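Local coordinates for bluetongue virus COAT protein VP7 (Bluetongue virus, PDB 1BVP) that assembles as trimers on a VP3 scaffold to build part of the viral core, and probably takes part in binding a host cell-surface receptor, at residues A[66-77]-A[281-289]. Sequence-based numbering, arbitrary orientation.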
# COMPACT_ATOMS: atom_id res chain seq x y z
N LEU A 66 -7.05 25.56 -13.09
CA LEU A 66 -6.50 24.88 -14.26
C LEU A 66 -5.24 25.62 -14.74
O LEU A 66 -4.20 25.00 -14.97
CB LEU A 66 -7.55 24.82 -15.36
CG LEU A 66 -7.21 24.07 -16.65
CD1 LEU A 66 -6.59 22.72 -16.39
CD2 LEU A 66 -8.50 23.90 -17.44
N ASP A 67 -5.31 26.94 -14.82
CA ASP A 67 -4.15 27.72 -15.25
C ASP A 67 -2.96 27.51 -14.35
O ASP A 67 -1.83 27.40 -14.81
CB ASP A 67 -4.46 29.23 -15.26
CG ASP A 67 -5.02 29.71 -16.58
OD1 ASP A 67 -4.86 29.01 -17.61
OD2 ASP A 67 -5.62 30.80 -16.60
N MET A 68 -3.23 27.51 -13.05
CA MET A 68 -2.20 27.35 -12.06
C MET A 68 -1.58 25.97 -12.07
O MET A 68 -0.37 25.84 -11.93
CB MET A 68 -2.76 27.69 -10.69
CG MET A 68 -3.05 29.17 -10.54
SD MET A 68 -3.56 29.59 -8.89
CE MET A 68 -3.24 31.32 -8.97
N MET A 69 -2.42 24.95 -12.26
CA MET A 69 -1.95 23.56 -12.35
C MET A 69 -1.04 23.44 -13.61
O MET A 69 0.12 23.05 -13.50
CB MET A 69 -3.16 22.64 -12.43
CG MET A 69 -2.87 21.12 -12.50
SD MET A 69 -2.67 20.51 -14.19
CE MET A 69 -1.18 19.57 -14.08
N LEU A 70 -1.51 23.90 -14.77
CA LEU A 70 -0.69 23.80 -15.98
C LEU A 70 0.61 24.55 -15.88
O LEU A 70 1.65 24.05 -16.29
CB LEU A 70 -1.48 24.22 -17.22
CG LEU A 70 -2.77 23.41 -17.43
CD1 LEU A 70 -3.62 23.99 -18.51
CD2 LEU A 70 -2.44 21.93 -17.69
N SER A 71 0.58 25.74 -15.30
CA SER A 71 1.83 26.52 -15.18
C SER A 71 2.83 25.86 -14.24
O SER A 71 4.02 25.81 -14.53
CB SER A 71 1.56 27.97 -14.76
OG SER A 71 0.80 28.62 -15.78
N ALA A 72 2.35 25.32 -13.13
CA ALA A 72 3.27 24.67 -12.19
C ALA A 72 3.85 23.39 -12.79
O ALA A 72 4.99 23.04 -12.49
CB ALA A 72 2.55 24.35 -10.87
N ALA A 73 3.06 22.68 -13.61
CA ALA A 73 3.48 21.44 -14.24
C ALA A 73 4.33 21.66 -15.49
O ALA A 73 4.98 20.74 -15.96
CB ALA A 73 2.29 20.58 -14.57
N GLY A 74 4.31 22.88 -16.01
CA GLY A 74 5.10 23.22 -17.18
C GLY A 74 4.48 22.77 -18.49
O GLY A 74 5.16 22.68 -19.50
N ILE A 75 3.17 22.56 -18.47
CA ILE A 75 2.42 22.10 -19.63
C ILE A 75 1.68 23.20 -20.38
O ILE A 75 1.16 24.15 -19.80
CB ILE A 75 1.36 21.08 -19.18
CG1 ILE A 75 2.02 19.90 -18.48
CG2 ILE A 75 0.47 20.66 -20.33
CD1 ILE A 75 1.03 18.99 -17.84
N ASN A 76 1.58 23.05 -21.68
CA ASN A 76 0.84 23.99 -22.50
C ASN A 76 -0.18 23.09 -23.22
O ASN A 76 0.19 22.39 -24.14
CB ASN A 76 1.81 24.68 -23.45
CG ASN A 76 1.11 25.50 -24.53
OD1 ASN A 76 1.73 25.87 -25.52
ND2 ASN A 76 -0.19 25.80 -24.35
N VAL A 77 -1.45 23.08 -22.78
CA VAL A 77 -2.47 22.22 -23.36
C VAL A 77 -2.87 22.43 -24.79
O VAL A 77 -3.37 21.48 -25.44
CB VAL A 77 -3.85 22.24 -22.61
CG1 VAL A 77 -4.00 21.08 -21.72
CG2 VAL A 77 -4.11 23.54 -21.93
N LEU A 281 -10.71 16.32 -20.34
CA LEU A 281 -9.71 17.28 -19.85
C LEU A 281 -8.45 16.55 -19.37
O LEU A 281 -7.32 16.93 -19.73
CB LEU A 281 -10.31 18.05 -18.67
CG LEU A 281 -10.01 19.50 -18.27
CD1 LEU A 281 -9.83 19.53 -16.77
CD2 LEU A 281 -8.81 20.08 -18.95
N ARG A 282 -8.65 15.54 -18.53
CA ARG A 282 -7.53 14.76 -18.00
C ARG A 282 -6.74 14.15 -19.16
O ARG A 282 -5.52 14.26 -19.23
CB ARG A 282 -8.01 13.66 -17.05
CG ARG A 282 -6.81 12.90 -16.47
CD ARG A 282 -6.87 11.42 -16.82
NE ARG A 282 -8.13 10.80 -16.39
CZ ARG A 282 -9.06 10.34 -17.23
NH1 ARG A 282 -8.87 10.42 -18.54
NH2 ARG A 282 -10.20 9.85 -16.75
N THR A 283 -7.45 13.50 -20.08
CA THR A 283 -6.79 12.94 -21.25
C THR A 283 -5.97 14.00 -22.01
O THR A 283 -4.79 13.79 -22.32
CB THR A 283 -7.82 12.40 -22.21
OG1 THR A 283 -8.59 11.42 -21.54
CG2 THR A 283 -7.14 11.84 -23.41
N ALA A 284 -6.58 15.15 -22.29
CA ALA A 284 -5.89 16.24 -22.99
C ALA A 284 -4.64 16.73 -22.26
O ALA A 284 -3.63 17.01 -22.89
CB ALA A 284 -6.83 17.40 -23.24
N ILE A 285 -4.72 16.86 -20.95
CA ILE A 285 -3.56 17.31 -20.19
C ILE A 285 -2.48 16.22 -20.21
O ILE A 285 -1.31 16.52 -20.44
CB ILE A 285 -3.96 17.66 -18.72
CG1 ILE A 285 -4.96 18.81 -18.71
CG2 ILE A 285 -2.74 18.00 -17.90
CD1 ILE A 285 -5.62 18.99 -17.37
N LEU A 286 -2.85 14.96 -20.00
CA LEU A 286 -1.84 13.90 -19.99
C LEU A 286 -1.17 13.67 -21.35
O LEU A 286 -0.02 13.20 -21.41
CB LEU A 286 -2.42 12.62 -19.38
CG LEU A 286 -2.61 12.69 -17.86
CD1 LEU A 286 -3.33 11.49 -17.31
CD2 LEU A 286 -1.28 12.89 -17.12
N ASN A 287 -1.83 14.06 -22.45
CA ASN A 287 -1.25 13.91 -23.81
C ASN A 287 0.00 14.72 -24.00
O ASN A 287 0.73 14.55 -24.96
CB ASN A 287 -2.21 14.33 -24.92
CG ASN A 287 -3.29 13.29 -25.16
OD1 ASN A 287 -3.10 12.11 -24.83
ND2 ASN A 287 -4.43 13.72 -25.71
N ARG A 288 0.22 15.67 -23.11
CA ARG A 288 1.36 16.56 -23.19
C ARG A 288 2.47 16.06 -22.29
O ARG A 288 3.42 16.79 -22.03
CB ARG A 288 0.92 17.96 -22.74
CG ARG A 288 0.58 18.97 -23.82
CD ARG A 288 -0.66 18.68 -24.66
NE ARG A 288 -0.30 18.26 -26.02
CZ ARG A 288 0.69 18.78 -26.75
NH1 ARG A 288 1.46 19.79 -26.32
NH2 ARG A 288 1.02 18.17 -27.88
N THR A 289 2.32 14.84 -21.79
CA THR A 289 3.31 14.25 -20.88
C THR A 289 3.73 12.85 -21.34
O THR A 289 3.26 12.33 -22.36
CB THR A 289 2.74 14.16 -19.44
OG1 THR A 289 1.76 13.12 -19.38
CG2 THR A 289 2.05 15.49 -19.04
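Ile285, on helix 276-286, meets five side chains of 66-77; its two branches share Leu70 and otherwise meet different neighbours. The side chain forks at CB, where chi1 of -62° swings CG1 away from the carbonyl carbon and sets CG2 opposite the backbone N. On the short branch, Ile285 CG2 meets Ile75 CD1 at 3.9 Å, with Leu70 CD2 as near and Met69 CE a little farther off. On the long branch, Ile285 CG1 lies 3.9 Å from Val77 CG1 and also approaches Leu70 CD2. At the tip, Ile285 CD1 ends 4.0 Å from Leu66 CD1. Leu66 is forked between two partners, and the two leucine side chains run antiparallel where Leu66 CD2 passes Leu281 CD2. The pairing joins helices 55-73 and 276-286 of the helical part of VP7, away from its beta sheets; the short axes run roughly parallel, 23° apart, but 12.7 Å from each other, so side chains and the chain after Gly74 bridge the interval. Helix 55-73 ends there in a Schellman motif, with Gly74 at positive phi as its C' residue and Ile75 N bonded to Leu70 O. The chain then turns across to the second helix, and the Gln86 side-chain amide hydrogen-bonds both Ile75 O and Val77 N. Ile75 stands at about a right angle to Ile285; Ile75 CG2 packs 3.6 Å from Arg288 CB, while Ile75 CD1 also reaches Thr289 CG2. Arg288, bent at chi2 and chi3, lays its aliphatic part along the backbone of 76-77, Arg288 CG being 3.5 Å from Asn76 O, which lies near the guanidinium plane at its edge. Leu286 to Thr289 form a type I turn, and Thr289 OG1 donates in the carbonyl plane, on a lone pair, to Leu286 O, which also accepts from Thr289 N.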